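Local coordinates for protein putative serine phosphatase (PDB 6K4E) that probably removes phosphate from phosphothreonine or phosphoserine as the magnesium-dependent PP2C phosphatase domain of SiaA, in a pathway that controls biofilm formation, at residues B[87-99]-B[110-124]. Numbering follows the deposited sequence.
Sequences KPRDVVGGDFYVY and VVDCAGHGVPGALMT. With MG (magnesium ion), chain G; MG (magnesium ion), chain F.
Phe96 and Val111 pair across strands 95-99 and 110-113 as a hydrogen-bonded antiparallel pair, each backbone N bonded to the other residue's O. Phe96 CG sits between the backbone N and the carbonyl carbon (chi1 77°), which lays the ring alongside Val111, with CE1 3.6 Å from Val111 CB. Cys113 SG meets the ring at its edge, and Thr124 O lies over one face, so the strand and the helix carrying Thr124 both close on this phenylalanine. Thr124 OG1 is buried here without a polar partner; its close neighbour is Phe96 CD1, at 3.1 Å. The backbones come closest where Gly94 meets Gly120, their CA atoms 3.6 Å apart. There Cys113 N gives a nearly straight 2.7 Å hydrogen bond to Gly94 O, tying the loop to the end of the strand.

The other end is looser and partly exposed. His116 ND1 makes a weak 3.3 Å hydrogen bond to Asp90 OD2, which approaches at the ring edge. His116 CE1 sits 3.3 Å above the centre of the Arg89 guanidinium, with the two planes inclined to each other. Water 1 accepts from Asp90 N and Gly117 N and lies within reach of Val92 O.

On the sheet face opposite Phe96, Asp112 spans two magnesium ions, OD1 on one and OD2 on the other; Cys113 O and Gly115 O also bind the first, Asp238 and Asp291 the second. Asp95 is second shell: its OD1 accepts from water 2 and water 3, one on each metal, while OD2 is held by Thr237 and Thr294. A beta hairpin running into a glycine-rich turn and helix thus frames the two-metal centre characteristic of PP2C phosphatases.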
ATOM      1  N   LYS B  87       7.251   8.927 -14.920  1.00 38.76           N
ATOM      2  CA  LYS B  87       7.219   7.849 -15.884  1.00 39.42           C
ATOM      3  C   LYS B  87       7.744   6.570 -15.259  1.00 42.02           C
ATOM      4  O   LYS B  87       8.966   6.375 -15.244  1.00 40.06           O
ATOM      5  CB  LYS B  87       8.022   8.248 -17.169  1.00 42.91           C
ATOM      6  CG  LYS B  87       8.174   7.180 -18.287  1.00 71.07           C
ATOM      7  CD  LYS B  87       6.884   6.769 -19.022  1.00 83.36           C
ATOM      8  CE  LYS B  87       7.115   5.599 -19.956  1.00 95.78           C
ATOM      9  NZ  LYS B  87       7.204   4.300 -19.232  1.00103.22           N
ATOM     10  N   PRO B  88       6.839   5.652 -14.801  1.00 37.79           N
ATOM     11  CA  PRO B  88       7.308   4.380 -14.246  1.00 37.27           C
ATOM     12  C   PRO B  88       7.962   3.555 -15.337  1.00 43.23           C
ATOM     13  O   PRO B  88       7.604   3.692 -16.521  1.00 42.37           O
ATOM     14  CB  PRO B  88       6.005   3.711 -13.757  1.00 38.89           C
ATOM     15  CG  PRO B  88       5.038   4.796 -13.626  1.00 42.24           C
ATOM     16  CD  PRO B  88       5.363   5.707 -14.768  1.00 38.91           C
ATOM     17  N   ARG B  89       8.932   2.713 -14.956  1.00 41.54           N
ATOM     18  CA  ARG B  89       9.634   1.849 -15.907  1.00 42.03           C
ATOM     19  C   ARG B  89       8.610   0.849 -16.470  1.00 49.65           C
ATOM     20  O   ARG B  89       8.497   0.687 -17.681  1.00 48.04           O
ATOM     21  CB  ARG B  89      10.803   1.143 -15.235  1.00 39.16           C
ATOM     22  CG  ARG B  89      11.710   0.423 -16.209  1.00 50.60           C
ATOM     23  CD  ARG B  89      12.750  -0.382 -15.457  1.00 57.33           C
ATOM     24  NE  ARG B  89      12.456  -1.806 -15.519  1.00 69.99           N
ATOM     25  CZ  ARG B  89      13.356  -2.765 -15.333  1.00 90.48           C
ATOM     26  NH1 ARG B  89      14.617  -2.457 -15.074  1.00 78.25           N
ATOM     27  NH2 ARG B  89      13.002  -4.039 -15.409  1.00 89.52           N
ATOM     28  N   ASP B  90       7.827   0.232 -15.585  1.00 49.27           N
ATOM     29  CA  ASP B  90       6.796  -0.671 -16.049  1.00 51.42           C
ATOM     30  C   ASP B  90       5.463   0.108 -15.989  1.00 57.12           C
ATOM     31  O   ASP B  90       5.484   1.336 -16.125  1.00 56.82           O
ATOM     32  CB  ASP B  90       6.869  -2.006 -15.297  1.00 53.83           C
ATOM     33  CG  ASP B  90       8.309  -2.553 -15.196  1.00 64.05           C
ATOM     34  OD1 ASP B  90       9.027  -2.565 -16.233  1.00 61.38           O
ATOM     35  OD2 ASP B  90       8.731  -2.929 -14.071  1.00 73.96           O
ATOM     36  N   VAL B  91       4.323  -0.543 -15.864  1.00 54.31           N
ATOM     37  CA  VAL B  91       3.071   0.225 -15.836  1.00 52.35           C
ATOM     38  C   VAL B  91       2.912   0.915 -14.469  1.00 49.99           C
ATOM     39  O   VAL B  91       2.400   2.033 -14.379  1.00 48.43           O
ATOM     40  CB  VAL B  91       1.886  -0.687 -16.199  1.00 58.27           C
ATOM     41  CG1 VAL B  91       0.628   0.129 -16.475  1.00 58.37           C
ATOM     42  CG2 VAL B  91       2.241  -1.541 -17.414  1.00 59.32           C
ATOM     43  N   VAL B  92       3.395   0.246 -13.419  1.00 44.11           N
ATOM     44  CA  VAL B  92       3.403   0.734 -12.038  1.00 41.98           C
ATOM     45  C   VAL B  92       4.863   0.742 -11.569  1.00 43.47           C
ATOM     46  O   VAL B  92       5.649  -0.117 -11.978  1.00 43.58           O
ATOM     47  CB  VAL B  92       2.463  -0.081 -11.101  1.00 45.80           C
ATOM     48  CG1 VAL B  92       0.997   0.126 -11.477  1.00 45.81           C
ATOM     49  CG2 VAL B  92       2.817  -1.575 -11.082  1.00 46.79           C
ATOM     50  N   GLY B  93       5.228   1.712 -10.751  1.00 38.13           N
ATOM     51  CA  GLY B  93       6.607   1.819 -10.295  1.00 38.23           C
ATOM     52  C   GLY B  93       6.743   2.028  -8.805  1.00 38.84           C
ATOM     53  O   GLY B  93       5.743   1.988  -8.102  1.00 37.58           O
ATOM     54  N   GLY B  94       7.974   2.272  -8.350  1.00 34.18           N
ATOM     55  CA  GLY B  94       8.292   2.481  -6.942  1.00 34.64           C
ATOM     56  C   GLY B  94       8.459   3.941  -6.588  1.00 40.26           C
ATOM     57  O   GLY B  94       8.787   4.287  -5.449  1.00 40.24           O
ATOM     58  N   ASP B  95       8.195   4.806  -7.554  1.00 35.49           N
ATOM     59  CA  ASP B  95       8.353   6.238  -7.374  1.00 35.45           C
ATOM     60  C   ASP B  95       7.016   6.893  -7.234  1.00 39.33           C
ATOM     61  O   ASP B  95       6.082   6.575  -7.996  1.00 39.65           O
ATOM     62  CB  ASP B  95       8.999   6.849  -8.634  1.00 37.03           C
ATOM     63  CG  ASP B  95      10.512   6.927  -8.744  1.00 43.92           C
ATOM     64  OD1 ASP B  95      11.204   6.121  -8.084  1.00 42.73           O
ATOM     65  OD2 ASP B  95      10.997   7.697  -9.599  1.00 46.29           O
ATOM     66  N   PHE B  96       6.950   7.896  -6.364  1.00 33.43           N
ATOM     67  CA  PHE B  96       5.751   8.727  -6.237  1.00 34.38           C
ATOM     68  C   PHE B  96       6.134  10.097  -5.698  1.00 39.98           C
ATOM     69  O   PHE B  96       7.312  10.399  -5.551  1.00 40.73           O
ATOM     70  CB  PHE B  96       4.586   8.038  -5.464  1.00 36.49           C
ATOM     71  CG  PHE B  96       4.713   7.976  -3.957  1.00 37.53           C
ATOM     72  CD1 PHE B  96       5.611   7.103  -3.356  1.00 39.49           C
ATOM     73  CD2 PHE B  96       3.931   8.790  -3.140  1.00 36.91           C
ATOM     74  CE1 PHE B  96       5.706   7.028  -1.960  1.00 40.97           C
ATOM     75  CE2 PHE B  96       4.072   8.757  -1.742  1.00 39.21           C
ATOM     76  CZ  PHE B  96       4.937   7.866  -1.163  1.00 38.16           C
ATOM     77  N   TYR B  97       5.161  10.953  -5.501  1.00 38.57           N
ATOM     78  CA  TYR B  97       5.401  12.307  -5.042  1.00 37.29           C
ATOM     79  C   TYR B  97       4.247  12.749  -4.177  1.00 40.11           C
ATOM     80  O   TYR B  97       3.139  12.194  -4.255  1.00 37.66           O
ATOM     81  CB  TYR B  97       5.612  13.269  -6.217  1.00 37.94           C
ATOM     82  CG  TYR B  97       4.602  13.139  -7.335  1.00 37.40           C
ATOM     83  CD1 TYR B  97       4.735  12.153  -8.305  1.00 38.54           C
ATOM     84  CD2 TYR B  97       3.575  14.072  -7.488  1.00 38.03           C
ATOM     85  CE1 TYR B  97       3.841  12.058  -9.372  1.00 39.30           C
ATOM     86  CE2 TYR B  97       2.672  13.986  -8.555  1.00 37.75           C
ATOM     87  CZ  TYR B  97       2.806  12.969  -9.483  1.00 40.96           C
ATOM     88  OH  TYR B  97       1.979  12.864 -10.562  1.00 42.62           O
ATOM     89  N   VAL B  98       4.541  13.700  -3.305  1.00 35.32           N
ATOM     90  CA  VAL B  98       3.572  14.198  -2.345  1.00 35.50           C
ATOM     91  C   VAL B  98       3.459  15.706  -2.505  1.00 37.65           C
ATOM     92  O   VAL B  98       4.343  16.352  -3.060  1.00 34.18           O
ATOM     93  CB  VAL B  98       3.953  13.778  -0.884  1.00 39.48           C
ATOM     94  CG1 VAL B  98       3.819  12.267  -0.691  1.00 40.06           C
ATOM     95  CG2 VAL B  98       5.364  14.238  -0.493  1.00 37.66           C
ATOM     96  N   TYR B  99       2.392  16.258  -1.987  1.00 35.44           N
ATOM     97  CA  TYR B  99       2.133  17.689  -1.997  1.00 35.64           C
ATOM     98  C   TYR B  99       1.043  17.932  -0.980  1.00 42.70           C
ATOM     99  O   TYR B  99       0.090  17.163  -0.914  1.00 41.58           O
ATOM    100  CB  TYR B  99       1.636  18.153  -3.374  1.00 36.90           C
ATOM    101  CG  TYR B  99       1.238  19.611  -3.372  1.00 38.48           C
ATOM    102  CD1 TYR B  99       2.195  20.617  -3.236  1.00 38.39           C
ATOM    103  CD2 TYR B  99      -0.086  19.989  -3.537  1.00 38.87           C
ATOM    104  CE1 TYR B  99       1.837  21.960  -3.239  1.00 38.37           C
ATOM    105  CE2 TYR B  99      -0.453  21.335  -3.541  1.00 40.61           C
ATOM    106  CZ  TYR B  99       0.516  22.316  -3.393  1.00 40.63           C
ATOM    107  OH  TYR B  99       0.195  23.644  -3.383  1.00 41.67           O
ATOM    108  N   VAL B 110       9.328  13.995  -3.245  1.00 37.31           N
ATOM    109  CA  VAL B 110       9.442  12.833  -4.139  1.00 36.03           C
ATOM    110  C   VAL B 110       9.943  11.676  -3.306  1.00 40.25           C
ATOM    111  O   VAL B 110      10.664  11.883  -2.323  1.00 39.98           O
ATOM    112  CB  VAL B 110      10.352  13.041  -5.385  1.00 39.37           C
ATOM    113  CG1 VAL B 110       9.768  14.063  -6.356  1.00 37.87           C
ATOM    114  CG2 VAL B 110      11.803  13.372  -4.993  1.00 39.22           C
ATOM    115  N   VAL B 111       9.566  10.456  -3.685  1.00 38.70           N
ATOM    116  CA  VAL B 111       9.949   9.255  -2.933  1.00 38.54           C
ATOM    117  C   VAL B 111      10.295   8.178  -3.943  1.00 41.85           C
ATOM    118  O   VAL B 111       9.585   8.030  -4.926  1.00 41.34           O
ATOM    119  CB  VAL B 111       8.825   8.752  -1.946  1.00 40.23           C
ATOM    120  CG1 VAL B 111       9.296   7.547  -1.154  1.00 40.13           C
ATOM    121  CG2 VAL B 111       8.350   9.845  -0.987  1.00 39.80           C
ATOM    122  N   ASP B 112      11.369   7.422  -3.692  1.00 36.92           N
ATOM    123  CA  ASP B 112      11.759   6.287  -4.533  1.00 35.11           C
ATOM    124  C   ASP B 112      11.837   5.135  -3.562  1.00 40.65           C
ATOM    125  O   ASP B 112      12.753   5.108  -2.730  1.00 40.58           O
ATOM    126  CB  ASP B 112      13.133   6.538  -5.219  1.00 36.07           C
ATOM    127  CG  ASP B 112      13.635   5.405  -6.118  1.00 40.74           C
ATOM    128  OD1 ASP B 112      12.992   4.331  -6.137  1.00 41.00           O
ATOM    129  OD2 ASP B 112      14.640   5.620  -6.864  1.00 43.56           O
ATOM    130  N   CYS B 113      10.807   4.244  -3.585  1.00 37.65           N
ATOM    131  CA  CYS B 113      10.714   3.054  -2.738  1.00 39.15           C
ATOM    132  C   CYS B 113      11.569   1.953  -3.325  1.00 42.27           C
ATOM    133  O   CYS B 113      11.707   1.898  -4.538  1.00 41.28           O
ATOM    134  CB  CYS B 113       9.265   2.589  -2.622  1.00 40.27           C
ATOM    135  SG  CYS B 113       8.153   3.792  -1.870  1.00 44.43           S
ATOM    136  N   ALA B 114      12.033   1.014  -2.491  1.00 40.38           N
ATOM    137  CA  ALA B 114      12.825  -0.138  -2.934  1.00 40.79           C
ATOM    138  C   ALA B 114      12.119  -0.865  -4.070  1.00 45.88           C
ATOM    139  O   ALA B 114      10.919  -1.118  -3.990  1.00 50.01           O
ATOM    140  CB  ALA B 114      13.066  -1.078  -1.780  1.00 42.14           C
ATOM    141  N   GLY B 115      12.843  -1.104  -5.143  1.00 40.79           N
ATOM    142  CA  GLY B 115      12.313  -1.783  -6.316  1.00 41.55           C
ATOM    143  C   GLY B 115      11.550  -0.901  -7.288  1.00 45.71           C
ATOM    144  O   GLY B 115      11.469   0.328  -7.144  1.00 45.22           O
ATOM    145  N   HIS B 116      11.034  -1.535  -8.314  1.00 42.73           N
ATOM    146  CA  HIS B 116      10.207  -0.912  -9.330  1.00 43.82           C
ATOM    147  C   HIS B 116       9.148  -1.977  -9.642  1.00 47.69           C
ATOM    148  O   HIS B 116       9.114  -2.993  -8.949  1.00 47.21           O
ATOM    149  CB  HIS B 116      11.039  -0.514 -10.562  1.00 45.76           C
ATOM    150  CG  HIS B 116      11.855  -1.635 -11.113  1.00 51.58           C
ATOM    151  ND1 HIS B 116      11.279  -2.585 -11.944  1.00 54.97           N
ATOM    152  CD2 HIS B 116      13.150  -1.966 -10.918  1.00 55.33           C
ATOM    153  CE1 HIS B 116      12.236  -3.446 -12.233  1.00 56.21           C
ATOM    154  NE2 HIS B 116      13.378  -3.118 -11.637  1.00 56.50           N
ATOM    155  N   GLY B 117       8.292  -1.739 -10.631  1.00 43.16           N
ATOM    156  CA  GLY B 117       7.251  -2.701 -10.974  1.00 44.21           C
ATOM    157  C   GLY B 117       6.252  -2.854  -9.851  1.00 47.96           C
ATOM    158  O   GLY B 117       6.042  -1.915  -9.081  1.00 46.11           O
ATOM    159  N   VAL B 118       5.649  -4.041  -9.741  1.00 46.82           N
ATOM    160  CA  VAL B 118       4.649  -4.359  -8.704  1.00 47.10           C
ATOM    161  C   VAL B 118       5.222  -4.213  -7.272  1.00 49.67           C
ATOM    162  O   VAL B 118       4.586  -3.505  -6.483  1.00 47.46           O
ATOM    163  CB  VAL B 118       4.008  -5.752  -8.943  1.00 51.79           C
ATOM    164  CG1 VAL B 118       3.108  -6.174  -7.787  1.00 51.57           C
ATOM    165  CG2 VAL B 118       3.253  -5.761 -10.266  1.00 51.92           C
ATOM    166  N   PRO B 119       6.408  -4.813  -6.911  1.00 46.63           N
ATOM    167  CA  PRO B 119       6.914  -4.653  -5.535  1.00 46.54           C
ATOM    168  C   PRO B 119       7.116  -3.187  -5.150  1.00 49.82           C
ATOM    169  O   PRO B 119       6.757  -2.801  -4.038  1.00 49.87           O
ATOM    170  CB  PRO B 119       8.225  -5.445  -5.535  1.00 48.46           C
ATOM    171  CG  PRO B 119       8.092  -6.390  -6.619  1.00 53.44           C
ATOM    172  CD  PRO B 119       7.319  -5.678  -7.686  1.00 48.14           C
ATOM    173  N   GLY B 120       7.634  -2.389  -6.081  1.00 44.80           N
ATOM    174  CA  GLY B 120       7.816  -0.963  -5.871  1.00 43.53           C
ATOM    175  C   GLY B 120       6.480  -0.271  -5.643  1.00 44.08           C
ATOM    176  O   GLY B 120       6.331   0.491  -4.691  1.00 42.74           O
ATOM    177  N   ALA B 121       5.466  -0.608  -6.462  1.00 38.65           N
ATOM    178  CA  ALA B 121       4.114  -0.051  -6.342  1.00 37.85           C
ATOM    179  C   ALA B 121       3.443  -0.384  -5.013  1.00 40.61           C
ATOM    180  O   ALA B 121       2.739   0.464  -4.479  1.00 39.75           O
ATOM    181  CB  ALA B 121       3.252  -0.482  -7.508  1.00 38.75           C
ATOM    182  N   LEU B 122       3.699  -1.576  -4.447  1.00 36.72           N
ATOM    183  CA  LEU B 122       3.183  -1.967  -3.130  1.00 36.84           C
ATOM    184  C   LEU B 122       3.762  -1.074  -2.029  1.00 40.21           C
ATOM    185  O   LEU B 122       3.044  -0.648  -1.120  1.00 38.65           O
ATOM    186  CB  LEU B 122       3.489  -3.453  -2.812  1.00 37.01           C
ATOM    187  CG  LEU B 122       2.763  -4.524  -3.614  1.00 41.72           C
ATOM    188  CD1 LEU B 122       3.138  -5.922  -3.098  1.00 42.58           C
ATOM    189  CD2 LEU B 122       1.253  -4.353  -3.546  1.00 43.60           C
ATOM    190  N   MET B 123       5.074  -0.796  -2.119  1.00 37.43           N
ATOM    191  CA  MET B 123       5.829   0.055  -1.202  1.00 36.67           C
ATOM    192  C   MET B 123       5.284   1.492  -1.213  1.00 38.58           C
ATOM    193  O   MET B 123       5.181   2.115  -0.170  1.00 38.59           O
ATOM    194  CB  MET B 123       7.322   0.034  -1.586  1.00 39.36           C
ATOM    195  CG  MET B 123       8.045  -1.273  -1.233  1.00 46.28           C
ATOM    196  SD  MET B 123       8.012  -1.694   0.540  1.00 53.43           S
ATOM    197  CE  MET B 123       9.044  -0.464   1.161  1.00 51.05           C
ATOM    198  N   THR B 124       4.930   1.982  -2.398  1.00 33.72           N
ATOM    199  CA  THR B 124       4.389   3.294  -2.726  1.00 33.52           C
ATOM    200  C   THR B 124       3.046   3.521  -1.969  1.00 38.46           C
ATOM    201  O   THR B 124       2.797   4.626  -1.478  1.00 39.32           O
ATOM    202  CB  THR B 124       4.366   3.348  -4.274  1.00 36.29           C
ATOM    203  OG1 THR B 124       5.144   4.408  -4.777  1.00 42.72           O
ATOM    204  CG2 THR B 124       3.037   3.359  -4.859  1.00 20.20           C
TER
HETATM  205 MG    MG G 702      12.703   2.186  -6.721  1.00 31.62          MG
HETATM  206 MG    MG F 701      15.132   4.578  -8.664  1.00 49.73          MG
HETATM  207  O   HOH W   1       8.381   0.247 -12.808  1.00 42.34           O
HETATM  208  O   HOH W   2      13.593   6.021  -9.519  1.00 34.46           O
HETATM  209  O   HOH W   3      11.364   3.203  -8.101  1.00 37.23           O
HETATM  210  O   HOH W   4      13.995   2.810  -8.495  1.00 35.59           O
HETATM  211  O   HOH W   5      16.472   3.420  -7.601  1.00 30.15           O
HETATM  212  O   HOH W   6      14.505   2.166  -5.737  1.00 36.07           O